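Local coordinates for DNA helicase assembly protein (Enterobacteria phage T4, PDB 1C1K) that loads the replicative helicase onto fork DNA covered by the single-stranded DNA-binding protein, and coordinates leading- and lagging-strand synthesis during phage replication, at residues K27-G32 with R194-I199; I76-A81 with G88-A93. All coordinates share one frame; numbering follows the deposited sequence.

Contact 1 of 2, residues K27-G32 with R194-I199; sequences KQHMNG and RKILNI
The CE1-NE2 end of the His29 imidazole meets Lys195 CB and the Ile196 CG2 methyl, which approach from different directions, and this one ring makes every close contact between the two segments. Its NE2 lies 3.9 Å from Ile196 CG2, and its CE1 lies 4.0 Å from Lys195 CB. The two neighbours meet the ring differently: Lys195 CB sits at the edge, near the ring plane, whereas the Ile196 methyl comes in obliquely. A chi1 of 175° extends the ring from its helix toward 194-199, bridging CA atoms of His29 and Lys195 that are 9.4 Å apart.

The packed part of the contact is the buried pair His29 and Ile196. Val36 N-H donates to ND1 of the ring, so NE2 is the nitrogen that can donate to Ala192 O, one turn before Ile196 in helix 181-196; these two bonds fix the rotation of the imidazole. The looser side belongs to Lys195, which is exposed: its CD is still 4.2 Å from His29 CE1, but the chain bends at its last torsion and NZ forms a salt bridge with Asp35.

Helix 16-30 ends here in a Schellman motif, with Gly32 at positive phi (73°); Gly32 N to His29 O, 3.0 Å, is one of the two bonds that define it. The chain of helix 181-196 continues as strand 197-199, which pairs antiparallel with strand 2-4. Ile196 and Met30 both rest on helix 68-81, while Leu197 and Ile199 pack against helix 158-168.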
loop_
_atom_site.group_PDB
_atom_site.type_symbol
_atom_site.label_atom_id
_atom_site.label_comp_id
_atom_site.label_asym_id
_atom_site.label_seq_id
_atom_site.Cartn_x
_atom_site.Cartn_y
_atom_site.Cartn_z
ATOM N N LYS A 27 10.529 5.450 2.515
ATOM C CA LYS A 27 10.357 6.151 1.248
ATOM C C LYS A 27 11.077 5.389 0.139
ATOM O O LYS A 27 10.524 5.160 -0.937
ATOM C CB LYS A 27 10.922 7.568 1.342
ATOM C CG LYS A 27 10.728 8.403 0.081
ATOM C CD LYS A 27 11.586 9.658 0.129
ATOM C CE LYS A 27 11.269 10.588 -1.023
ATOM N NZ LYS A 27 12.434 11.461 -1.323
ATOM N N GLN A 28 12.312 4.987 0.407
ATOM C CA GLN A 28 13.089 4.262 -0.587
ATOM C C GLN A 28 12.481 2.888 -0.847
ATOM O O GLN A 28 12.484 2.396 -1.973
ATOM C CB GLN A 28 14.540 4.151 -0.118
ATOM C CG GLN A 28 15.253 5.496 -0.147
ATOM C CD GLN A 28 16.598 5.472 0.543
ATOM O OE1 GLN A 28 17.168 6.524 0.859
ATOM N NE2 GLN A 28 17.119 4.274 0.784
ATOM N N HIS A 29 11.939 2.275 0.199
ATOM C CA HIS A 29 11.314 0.972 0.062
ATOM C C HIS A 29 10.113 1.086 -0.881
ATOM O O HIS A 29 9.946 0.273 -1.791
ATOM C CB HIS A 29 10.845 0.467 1.431
ATOM C CG HIS A 29 10.088 -0.821 1.365
ATOM N ND1 HIS A 29 10.677 -2.040 1.616
ATOM C CD2 HIS A 29 8.793 -1.081 1.062
ATOM C CE1 HIS A 29 9.777 -2.997 1.471
ATOM N NE2 HIS A 29 8.627 -2.442 1.135
ATOM N N MET A 30 9.288 2.107 -0.664
ATOM C CA MET A 30 8.098 2.313 -1.482
ATOM C C MET A 30 8.416 2.712 -2.924
ATOM O O MET A 30 7.532 2.685 -3.788
ATOM C CB MET A 30 7.190 3.350 -0.822
ATOM C CG MET A 30 6.518 2.838 0.458
ATOM S SD MET A 30 5.640 1.247 0.261
ATOM C CE MET A 30 4.632 1.625 -1.163
ATOM N N ASN A 31 9.678 3.064 -3.179
ATOM C CA ASN A 31 10.142 3.442 -4.517
ATOM C C ASN A 31 10.888 2.267 -5.149
ATOM O O ASN A 31 11.409 2.380 -6.264
ATOM C CB ASN A 31 11.099 4.634 -4.441
ATOM C CG ASN A 31 10.380 5.961 -4.363
ATOM O OD1 ASN A 31 10.932 6.945 -3.868
ATOM N ND2 ASN A 31 9.148 6.003 -4.854
ATOM N N GLY A 32 10.945 1.151 -4.428
ATOM C CA GLY A 32 11.629 -0.038 -4.913
ATOM C C GLY A 32 13.145 0.084 -4.897
ATOM O O GLY A 32 13.833 -0.599 -5.652
ATOM N N ARG A 194 3.290 -4.957 -0.784
ATOM C CA ARG A 194 3.070 -6.389 -0.633
ATOM C C ARG A 194 4.154 -7.022 0.248
ATOM O O ARG A 194 3.893 -7.971 0.981
ATOM C CB ARG A 194 3.030 -7.059 -2.019
ATOM C CG ARG A 194 2.819 -8.573 -2.000
ATOM C CD ARG A 194 2.570 -9.129 -3.411
ATOM N NE ARG A 194 3.744 -9.011 -4.275
ATOM C CZ ARG A 194 3.828 -9.500 -5.513
ATOM N NH1 ARG A 194 2.803 -10.153 -6.055
ATOM N NH2 ARG A 194 4.945 -9.339 -6.212
ATOM N N LYS A 195 5.372 -6.488 0.180
ATOM C CA LYS A 195 6.478 -7.013 0.980
ATOM C C LYS A 195 6.271 -6.821 2.482
ATOM O O LYS A 195 6.685 -7.659 3.285
ATOM C CB LYS A 195 7.793 -6.347 0.564
ATOM C CG LYS A 195 8.330 -6.845 -0.772
ATOM C CD LYS A 195 9.699 -6.271 -1.080
ATOM C CE LYS A 195 10.241 -6.854 -2.382
ATOM N NZ LYS A 195 11.624 -7.386 -2.223
ATOM N N ILE A 196 5.635 -5.719 2.867
ATOM C CA ILE A 196 5.417 -5.475 4.287
ATOM C C ILE A 196 4.070 -5.995 4.791
ATOM O O ILE A 196 3.794 -5.960 5.987
ATOM C CB ILE A 196 5.554 -3.973 4.633
ATOM C CG1 ILE A 196 4.689 -3.128 3.712
ATOM C CG2 ILE A 196 7.010 -3.543 4.503
ATOM C CD1 ILE A 196 4.669 -1.652 4.097
ATOM N N LEU A 197 3.233 -6.488 3.885
ATOM C CA LEU A 197 1.936 -7.018 4.288
ATOM C C LEU A 197 2.024 -8.522 4.485
ATOM O O LEU A 197 2.501 -9.241 3.612
ATOM C CB LEU A 197 0.869 -6.707 3.234
ATOM C CG LEU A 197 0.296 -5.289 3.192
ATOM C CD1 LEU A 197 -0.617 -5.156 1.983
ATOM C CD2 LEU A 197 -0.466 -4.993 4.478
ATOM N N ASN A 198 1.568 -8.988 5.644
ATOM C CA ASN A 198 1.564 -10.407 5.972
ATOM C C ASN A 198 0.141 -10.871 5.700
ATOM O O ASN A 198 -0.772 -10.613 6.487
ATOM C CB ASN A 198 1.913 -10.605 7.447
ATOM C CG ASN A 198 2.160 -12.052 7.799
ATOM O OD1 ASN A 198 2.689 -12.358 8.867
ATOM N ND2 ASN A 198 1.782 -12.955 6.904
ATOM N N ILE A 199 -0.045 -11.554 4.577
ATOM C CA ILE A 199 -1.373 -12.000 4.182
ATOM C C ILE A 199 -1.544 -13.506 4.124
ATOM O O ILE A 199 -0.699 -14.219 3.585
ATOM C CB ILE A 199 -1.736 -11.422 2.790
ATOM C CG1 ILE A 199 -1.871 -9.898 2.879
ATOM C CG2 ILE A 199 -3.015 -12.075 2.254
ATOM C CD1 ILE A 199 -1.816 -9.203 1.532
#

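Contact 2 of 2, residues I76-A81 with G88-A93; sequences ISNLVA and GDISDA
The side-chain amide of Asn78 is gripped at both ends: ND2 is hydrogen-bonded to Ile74 O, one turn earlier in its own helix, and to Ala95 O, while OD1 accepts from Asn82 ND2. The same Asn82 amide also bonds Ala93 O, so it bridges helix and loop where Asn78 OD1 and Ala93 O themselves stand 4.3 Å apart. These bonds satisfy a buried amide and limit its rotation.

Direct contact between the segments is apolar and comes from the carbon part of the same residue. Ile90 CD1 approaches Asn78 CB to 3.8 Å and lies 4.1 Å from Asn78 CG, the two side chains crossing at about a right angle. Although the CB of Ile90 does not head for the helix, chi1 (-169°) turns CG1 that way and chi2 (68°) then brings CD1 onto Asn78.

This is local packing of a turn on a helix in an all-helical part of the N-terminal family region: helix 68-81 is followed by the short helix 83-86, and residues 88-93 pass across the side of helix 68-81 before helix 95-107 begins. Asp92 N bonds to Asp89 O at 2.9 Å, closing a type I beta turn with Ile90 and Ser91 at its corners. Ala93 N makes a weak bond of 3.4 Å to Ile90 O. The CB of Ala93 points toward the helix.

Beyond Asn78, Ile90 packs on Tyr23 of helix 16-30 and on Phe58 and Phe59 of helix 56-65. Ser91, partly exposed, bonds through OG to Asp55.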
loop_
_atom_site.group_PDB
_atom_site.type_symbol
_atom_site.label_atom_id
_atom_site.label_comp_id
_atom_site.label_asym_id
_atom_site.label_seq_id
_atom_site.Cartn_x
_atom_site.Cartn_y
_atom_site.Cartn_z
ATOM N N ILE A 76 4.138 4.840 6.349
ATOM C CA ILE A 76 3.623 3.827 5.433
ATOM C C ILE A 76 2.296 4.269 4.813
ATOM O O ILE A 76 2.151 4.281 3.591
ATOM C CB ILE A 76 3.420 2.465 6.143
ATOM C CG1 ILE A 76 4.773 1.876 6.540
ATOM C CG2 ILE A 76 2.706 1.484 5.211
ATOM C CD1 ILE A 76 4.673 0.745 7.554
ATOM N N SER A 77 1.332 4.636 5.651
ATOM C CA SER A 77 0.029 5.064 5.142
ATOM C C SER A 77 0.167 6.177 4.112
ATOM O O SER A 77 -0.446 6.118 3.044
ATOM C CB SER A 77 -0.877 5.524 6.288
ATOM O OG SER A 77 -0.399 6.716 6.884
ATOM N N ASN A 78 0.984 7.183 4.418
ATOM C CA ASN A 78 1.184 8.303 3.502
ATOM C C ASN A 78 1.899 7.926 2.213
ATOM O O ASN A 78 1.458 8.282 1.121
ATOM C CB ASN A 78 1.972 9.420 4.186
ATOM C CG ASN A 78 1.085 10.355 4.972
ATOM O OD1 ASN A 78 0.532 11.313 4.425
ATOM N ND2 ASN A 78 0.938 10.084 6.264
ATOM N N LEU A 79 3.011 7.209 2.329
ATOM C CA LEU A 79 3.772 6.842 1.143
ATOM C C LEU A 79 3.069 5.838 0.240
ATOM O O LEU A 79 3.407 5.716 -0.938
ATOM C CB LEU A 79 5.152 6.325 1.552
ATOM C CG LEU A 79 6.061 7.451 2.051
ATOM C CD1 LEU A 79 7.222 6.869 2.832
ATOM C CD2 LEU A 79 6.567 8.264 0.863
ATOM N N VAL A 80 2.090 5.122 0.779
ATOM C CA VAL A 80 1.363 4.155 -0.035
ATOM C C VAL A 80 0.141 4.779 -0.700
ATOM O O VAL A 80 0.018 4.770 -1.930
ATOM C CB VAL A 80 0.867 2.945 0.793
ATOM C CG1 VAL A 80 -0.134 2.132 -0.031
ATOM C CG2 VAL A 80 2.029 2.076 1.201
ATOM N N ALA A 81 -0.747 5.336 0.122
ATOM C CA ALA A 81 -2.000 5.914 -0.355
ATOM C C ALA A 81 -2.090 7.425 -0.534
ATOM O O ALA A 81 -3.038 7.907 -1.149
ATOM C CB ALA A 81 -3.135 5.447 0.542
ATOM N N GLY A 88 6.138 14.370 -3.566
ATOM C CA GLY A 88 6.324 15.526 -2.701
ATOM C C GLY A 88 6.878 15.165 -1.333
ATOM O O GLY A 88 6.755 14.019 -0.893
ATOM N N ASP A 89 7.480 16.140 -0.655
ATOM C CA ASP A 89 8.067 15.927 0.671
ATOM C C ASP A 89 7.015 15.610 1.727
ATOM O O ASP A 89 5.925 16.183 1.733
ATOM C CB ASP A 89 8.861 17.159 1.106
ATOM C CG ASP A 89 10.231 17.233 0.458
ATOM O OD1 ASP A 89 10.851 18.315 0.512
ATOM O OD2 ASP A 89 10.689 16.216 -0.104
ATOM N N ILE A 90 7.365 14.706 2.634
ATOM C CA ILE A 90 6.457 14.278 3.685
ATOM C C ILE A 90 6.043 15.414 4.611
ATOM O O ILE A 90 4.940 15.403 5.155
ATOM C CB ILE A 90 7.087 13.121 4.513
ATOM C CG1 ILE A 90 6.034 12.499 5.431
ATOM C CG2 ILE A 90 8.281 13.631 5.316
ATOM C CD1 ILE A 90 4.951 11.760 4.689
ATOM N N SER A 91 6.920 16.401 4.787
ATOM C CA SER A 91 6.610 17.540 5.648
ATOM C C SER A 91 5.637 18.524 4.984
ATOM O O SER A 91 5.195 19.481 5.618
ATOM C CB SER A 91 7.897 18.278 6.032
ATOM O OG SER A 91 8.632 18.641 4.880
ATOM N N ASP A 92 5.318 18.279 3.714
ATOM C CA ASP A 92 4.406 19.126 2.933
ATOM C C ASP A 92 3.130 18.371 2.561
ATOM O O ASP A 92 2.241 18.934 1.924
ATOM C CB ASP A 92 5.058 19.558 1.607
ATOM C CG ASP A 92 6.312 20.400 1.796
ATOM O OD1 ASP A 92 6.336 21.244 2.713
ATOM O OD2 ASP A 92 7.270 20.220 1.007
ATOM N N ALA A 93 3.037 17.102 2.948
ATOM C CA ALA A 93 1.880 16.282 2.576
ATOM C C ALA A 93 0.697 16.222 3.526
ATOM O O ALA A 93 -0.219 15.431 3.288
ATOM C CB ALA A 93 2.342 14.853 2.268
#

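Overall arrangement
Contact 2 is nested within the long chain loop that contact 1 closes, and their centres are 14 Å apart. All three touching residues of contact 2 are buried; contact 1 lies nearer the chain centre, at 7 Å against 12 Å, yet includes the exposed Lys195. It joins the two family regions across 162 residues, whereas contact 2 ties together neighbouring elements of the N-terminal one. In contact 1 a ring end, CE1 and NE2, meets two aliphatic side chains; in contact 2 the CB and CG of Asn78 meet an isoleucine methyl. Helix 68-81 connects them: Met30 CE lies 3.5 Å from Val80 CG2, and Ile196 CD1 is 3.9 Å from Ile76 CG2.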